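Local coordinates for protein phist (Plasmodium falciparum, PDB 4JLE) that is a protein interaction module that binds the intracellular ATS domain of the virulence factor PfEMP1 and travels with it to knobs on infected red cells, at the interface of chains A and B. Sequence-based numbering; all coordinates share one arbitrary frame. Chains: chain A/B, Phist.

Contact 1: the interface of chains A and B. Residues chain A 126-127, 130-131; chain B 98, 101-102, 105.
A:Tyr126 and B:Tyr105 stack ring on ring where a long helix of one PHIST copy, A:117-165, meets one of the other, B:77-110, in the deposited dimer. The ring centroids are 4.2 Å apart and the planes are 25° off parallel. CE2 of A:Tyr126 lies over the centre of the B:Tyr105 ring, while B:Tyr105 sits nearer the rim of the A:Tyr126 ring. On the opposite face of the A:Tyr126 ring lies CG of its own helix neighbour A:Glu130, so the ring is sandwiched.

B:Leu102 is the wedge of the tight part. With CG anti to the carbonyl carbon (chi1 -67°), its branch points across the contact and the two methyls divide between partners. CD2 touches A:Tyr126 CE2 at 3.8 Å and also meets the CG methylene of A:Glu130. CD1 lies over the five-membered ring of A:Trp131, 3.7 Å from its centroid. B:Gln98 adds its CG methylene over the six-membered ring of the same indole, 3.8 Å from that centroid. Both groups use one face of the indole.

The tips of A:Glu130 and B:Gln98 are looser and do not pair. The carboxylate oxygen OE1 of A:Glu130 stays 4.2 Å from the amide oxygen OE1 of B:Gln98, and those two planes are 68° apart. A:Tyr126 makes a closer polar-to-ring contact: its phenol oxygen OH meets the edge of the B:Phe101 ring, in its plane, 3.3 Å from CZ.

Contact 2: the interface of chains A and B. Residues chain A 117, 121, 124, 128; chain B 28-29.
The side-chain amine NZ of A:Lys121 donates a weak hydrogen bond to the side-chain carbonyl OD1 of B:Asn29, at 3.4 Å. It is a polar link in a small contact between two PHIST domains, of a long helix with a helix end and the loop after it. On one side is the long helix A:117-165. On the other is the end of the short helix B:21-28, with B:Asn29 just beyond it. The A:Lys121 chain starts with CG anti to the backbone N (chi1 -165°), then bends at chi3 and chi4 to bring its tip to the asparagine.

B:Ile28 is the apolar peg and buries 77 Å² here. Its two branches divide the work. The CG2 methyl rests on the stem of A:Lys121, 3.7 Å from CG, and the two side chains cross at about a right angle. The other branch goes to A:Leu124, whose CD2 methyl touches CG1 at 3.5 Å and CD1 at 3.6 Å.

The backbone carbonyl O of B:Ile28 lies at the C-terminal end of its helix. The CD methylene of A:Lys121 is 3.7 Å from it, and that of A:Arg117 is 3.9 Å away. Methylenes pack near this carbonyl, so any charge effect from the basic tips would be weak and long-range.

Contact 3: the interface of chains A and B. Residues chain A 111, 115-116, 119-120, 123; chain B 35, 40, 109-110.
B:Leu110, the last residue of helix B:77-110, plugs its isobutyl group between A:Cys115 and helix A:117-165. This is a mixed helix and strand seam between two PHIST domains. B:Leu110 buries 85 Å². CG is anti to the carbonyl carbon (chi1 -62°), and the CD2 methyl makes the main touches. It lies 3.5 Å from the thiol sulfur SG of A:Cys115 and 3.7 Å from CA of A:Phe120. A:Val123 borders the same methyl with CG2, which also packs on CB of B:Ser109 at 3.5 Å.

A:Cys115 joins the chains through its backbone as well. It forms an antiparallel bridge with B:Ile35. A:Cys115 N donates to B:Ile35 O at 2.9 Å, and B:Ile35 N donates to A:Cys115 O at 2.8 Å. On the side-chain side, CB of A:Cys115 meets the CE methyl of B:Met40, brought there by a bend at chi3 (-97°).

Two chain B residues cover one face of the A:Phe120 ring, at opposite rims. CG of B:Met40 lies towards the CE1 rim, 3.8 Å from CE1. CD1 of B:Ile35 lies towards CD2 and CE2, 3.9 Å from both. At the border of the seam, NZ of A:Lys119 makes a weak hydrogen bond to the carbonyl O of B:Ser109.

Contact 1: the interface of chains A and B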
# COMPACT_ATOMS: atom_id res chain seq x y z
N TYR A 126 18.20 12.54 -4.90
CA TYR A 126 17.11 13.12 -4.11
C TYR A 126 16.15 12.02 -3.59
O TYR A 126 15.79 12.03 -2.43
CB TYR A 126 16.33 14.16 -4.95
CG TYR A 126 15.11 14.75 -4.26
CD1 TYR A 126 15.22 15.84 -3.41
CD2 TYR A 126 13.84 14.23 -4.49
CE1 TYR A 126 14.11 16.39 -2.78
CE2 TYR A 126 12.71 14.78 -3.88
CZ TYR A 126 12.85 15.86 -3.03
OH TYR A 126 11.74 16.40 -2.42
N VAL A 127 15.74 11.10 -4.47
CA VAL A 127 14.86 9.98 -4.13
C VAL A 127 15.50 9.13 -3.02
O VAL A 127 14.83 8.85 -2.03
CB VAL A 127 14.54 9.15 -5.41
CG1 VAL A 127 14.03 7.74 -5.11
CG2 VAL A 127 13.56 9.90 -6.30
N GLU A 130 15.48 11.14 0.37
CA GLU A 130 14.10 11.19 0.86
C GLU A 130 13.68 9.85 1.48
O GLU A 130 12.96 9.85 2.48
CB GLU A 130 13.14 11.55 -0.27
CG GLU A 130 13.21 13.00 -0.73
CD GLU A 130 12.74 14.02 0.28
OE1 GLU A 130 11.51 14.14 0.48
OE2 GLU A 130 13.61 14.70 0.89
N TRP A 131 14.14 8.72 0.89
CA TRP A 131 13.82 7.40 1.42
C TRP A 131 14.54 7.12 2.73
O TRP A 131 13.98 6.44 3.59
CB TRP A 131 14.10 6.30 0.41
CG TRP A 131 12.97 6.07 -0.56
CD1 TRP A 131 13.02 6.19 -1.92
CD2 TRP A 131 11.60 5.73 -0.24
NE1 TRP A 131 11.76 6.00 -2.46
CE2 TRP A 131 10.87 5.72 -1.45
CE3 TRP A 131 10.92 5.49 0.96
CZ2 TRP A 131 9.50 5.46 -1.51
CZ3 TRP A 131 9.56 5.17 0.89
CH2 TRP A 131 8.87 5.16 -0.33
N GLN B 98 4.50 8.43 0.03
CA GLN B 98 5.86 8.89 -0.19
C GLN B 98 6.31 8.53 -1.63
O GLN B 98 6.86 9.38 -2.33
CB GLN B 98 6.81 8.26 0.86
CG GLN B 98 8.30 8.59 0.65
CD GLN B 98 8.68 10.03 0.90
OE1 GLN B 98 9.10 10.77 0.01
NE2 GLN B 98 8.58 10.46 2.15
N PHE B 101 4.52 10.83 -4.24
CA PHE B 101 5.18 12.13 -4.34
C PHE B 101 6.51 12.04 -5.15
O PHE B 101 6.80 12.91 -5.98
CB PHE B 101 5.45 12.70 -2.93
CG PHE B 101 6.51 13.78 -2.88
CD1 PHE B 101 6.22 15.09 -3.28
CD2 PHE B 101 7.80 13.49 -2.45
CE1 PHE B 101 7.21 16.08 -3.24
CE2 PHE B 101 8.79 14.48 -2.42
CZ PHE B 101 8.49 15.77 -2.83
N LEU B 102 7.32 10.99 -4.88
CA LEU B 102 8.62 10.81 -5.51
C LEU B 102 8.47 10.39 -6.97
O LEU B 102 9.33 10.76 -7.76
CB LEU B 102 9.49 9.81 -4.73
CG LEU B 102 9.94 10.27 -3.34
CD1 LEU B 102 10.56 9.13 -2.57
CD2 LEU B 102 10.90 11.47 -3.42
N TYR B 105 7.58 13.69 -8.56
CA TYR B 105 8.80 14.50 -8.58
C TYR B 105 9.69 14.09 -9.76
O TYR B 105 10.14 14.94 -10.52
CB TYR B 105 9.59 14.37 -7.24
CG TYR B 105 10.89 15.15 -7.26
CD1 TYR B 105 10.90 16.51 -6.95
CD2 TYR B 105 12.08 14.57 -7.67
CE1 TYR B 105 12.08 17.26 -7.02
CE2 TYR B 105 13.27 15.31 -7.75
CZ TYR B 105 13.26 16.65 -7.40
OH TYR B 105 14.41 17.40 -7.44

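Contact 2: the interface of chains A and B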
# COMPACT_ATOMS: atom_id res chain seq x y z
N ARG A 117 21.87 12.23 -18.41
CA ARG A 117 22.29 11.38 -17.29
C ARG A 117 22.52 12.18 -15.98
O ARG A 117 22.19 11.69 -14.91
CB ARG A 117 23.55 10.57 -17.64
CG ARG A 117 23.71 9.31 -16.76
CD ARG A 117 24.87 8.44 -17.20
NE ARG A 117 24.61 7.83 -18.51
CZ ARG A 117 24.19 6.59 -18.69
NH1 ARG A 117 24.01 5.79 -17.65
NH2 ARG A 117 23.94 6.14 -19.91
N LYS A 121 20.73 11.37 -12.42
CA LYS A 121 21.56 11.14 -11.26
C LYS A 121 21.14 12.07 -10.11
O LYS A 121 21.07 11.62 -8.96
CB LYS A 121 23.03 11.37 -11.67
CG LYS A 121 24.07 10.84 -10.70
CD LYS A 121 25.48 10.95 -11.27
CE LYS A 121 26.47 11.30 -10.19
NZ LYS A 121 26.70 10.20 -9.20
N LEU A 124 17.72 10.83 -8.79
CA LEU A 124 18.02 9.58 -8.10
C LEU A 124 18.64 9.84 -6.73
O LEU A 124 18.24 9.20 -5.78
CB LEU A 124 18.96 8.75 -8.97
CG LEU A 124 19.02 7.27 -8.70
CD1 LEU A 124 17.67 6.56 -9.02
CD2 LEU A 124 20.11 6.67 -9.54
N LYS A 128 16.79 8.78 -3.15
CA LYS A 128 17.53 7.99 -2.15
C LYS A 128 17.57 8.70 -0.77
O LYS A 128 17.31 8.04 0.23
CB LYS A 128 18.96 7.67 -2.62
CG LYS A 128 19.00 6.61 -3.70
CD LYS A 128 20.43 6.07 -3.91
CE LYS A 128 20.52 5.05 -5.03
NZ LYS A 128 21.87 4.42 -5.11
N ILE B 28 24.74 4.55 -13.19
CA ILE B 28 24.59 5.87 -12.58
C ILE B 28 25.81 6.75 -12.90
O ILE B 28 25.64 7.88 -13.37
CB ILE B 28 24.34 5.77 -11.04
CG1 ILE B 28 23.00 5.10 -10.71
CG2 ILE B 28 24.42 7.16 -10.35
CD1 ILE B 28 22.95 4.50 -9.24
N ASN B 29 27.01 6.20 -12.67
CA ASN B 29 28.29 6.88 -12.80
C ASN B 29 28.86 6.86 -14.22
O ASN B 29 30.03 7.23 -14.38
CB ASN B 29 29.31 6.24 -11.84
CG ASN B 29 28.95 6.33 -10.37
OD1 ASN B 29 28.17 7.20 -9.94
ND2 ASN B 29 29.52 5.41 -9.59

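Contact 3: the interface of chains A and B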
# COMPACT_ATOMS: atom_id res chain seq x y z
N ASN A 111 7.03 8.70 -19.41
CA ASN A 111 8.43 9.14 -19.33
C ASN A 111 9.07 8.98 -20.74
O ASN A 111 8.72 8.03 -21.46
CB ASN A 111 9.20 8.37 -18.21
CG ASN A 111 10.58 8.89 -17.84
OD1 ASN A 111 10.84 10.10 -17.71
ND2 ASN A 111 11.53 7.98 -17.61
N CYS A 115 17.05 10.96 -21.56
CA CYS A 115 17.21 11.97 -20.54
C CYS A 115 18.69 12.25 -20.33
O CYS A 115 19.52 11.34 -20.46
CB CYS A 115 16.52 11.55 -19.25
SG CYS A 115 16.63 12.78 -17.92
N GLU A 116 19.04 13.48 -19.97
CA GLU A 116 20.42 13.83 -19.60
C GLU A 116 20.79 13.02 -18.35
O GLU A 116 20.06 13.07 -17.36
CB GLU A 116 20.55 15.35 -19.35
CG GLU A 116 21.97 15.86 -19.47
CD GLU A 116 22.33 17.18 -18.80
OE1 GLU A 116 21.55 17.67 -17.95
OE2 GLU A 116 23.42 17.71 -19.12
N LYS A 119 21.00 14.98 -14.84
CA LYS A 119 19.68 15.25 -14.31
C LYS A 119 19.07 13.98 -13.67
O LYS A 119 18.44 14.06 -12.62
CB LYS A 119 18.78 15.76 -15.45
CG LYS A 119 17.39 16.24 -15.03
CD LYS A 119 16.43 16.23 -16.23
CE LYS A 119 16.30 17.54 -16.98
NZ LYS A 119 15.14 17.52 -17.92
N PHE A 120 19.22 12.82 -14.34
CA PHE A 120 18.72 11.54 -13.84
C PHE A 120 19.40 11.20 -12.51
O PHE A 120 18.73 10.79 -11.58
CB PHE A 120 18.94 10.42 -14.87
CG PHE A 120 18.53 9.07 -14.35
CD1 PHE A 120 17.18 8.72 -14.28
CD2 PHE A 120 19.48 8.16 -13.90
CE1 PHE A 120 16.79 7.47 -13.76
CE2 PHE A 120 19.09 6.92 -13.40
CZ PHE A 120 17.75 6.58 -13.34
N VAL A 123 18.04 13.48 -9.68
CA VAL A 123 16.72 13.01 -9.26
C VAL A 123 16.88 11.78 -8.37
O VAL A 123 16.27 11.71 -7.31
CB VAL A 123 15.82 12.71 -10.50
CG1 VAL A 123 14.56 11.93 -10.13
CG2 VAL A 123 15.44 13.99 -11.21
N ILE B 35 20.99 9.03 -20.94
CA ILE B 35 20.56 7.74 -20.44
C ILE B 35 19.19 7.48 -21.06
O ILE B 35 18.31 8.36 -21.07
CB ILE B 35 20.59 7.64 -18.88
CG1 ILE B 35 20.33 6.18 -18.40
CG2 ILE B 35 19.69 8.70 -18.16
CD1 ILE B 35 20.65 5.92 -16.88
N MET B 40 16.99 3.56 -17.39
CA MET B 40 16.26 4.28 -16.33
C MET B 40 15.29 3.35 -15.62
O MET B 40 15.19 3.40 -14.40
CB MET B 40 15.50 5.49 -16.91
CG MET B 40 16.44 6.61 -17.43
SD MET B 40 15.47 8.11 -17.80
CE MET B 40 15.21 7.96 -19.63
N SER B 109 10.63 16.17 -13.22
CA SER B 109 12.05 16.56 -13.33
C SER B 109 12.73 16.00 -14.58
O SER B 109 13.67 16.61 -15.07
CB SER B 109 12.83 16.10 -12.10
OG SER B 109 12.27 16.57 -10.89
N LEU B 110 12.29 14.84 -15.05
CA LEU B 110 12.96 14.14 -16.16
C LEU B 110 12.32 14.37 -17.51
O LEU B 110 12.83 13.89 -18.53
CB LEU B 110 13.01 12.61 -15.85
CG LEU B 110 13.81 12.17 -14.60
CD1 LEU B 110 13.60 10.73 -14.34
CD2 LEU B 110 15.29 12.42 -14.74

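Helix A:117-165 runs through all three contacts. Contact 3 uses its start, contact 2 runs from the start to residue 128, and contact 1 overlaps the far end of that stretch. Contacts 2 and 3 are centred about 9 Å apart; contact 1 lies about 14 Å from each. Contacts 1 and 3 share helix B:77-110. Contact 2 turns to the short helix B:21-28. Contact 3 adds strand A:114-116 on one side and strand B:34-36 and helix B:37-72 on the other. Two-fold symmetry repeats this. The pattern suggests last-helix exchange, though the structure alone does not show this dimer in the cell.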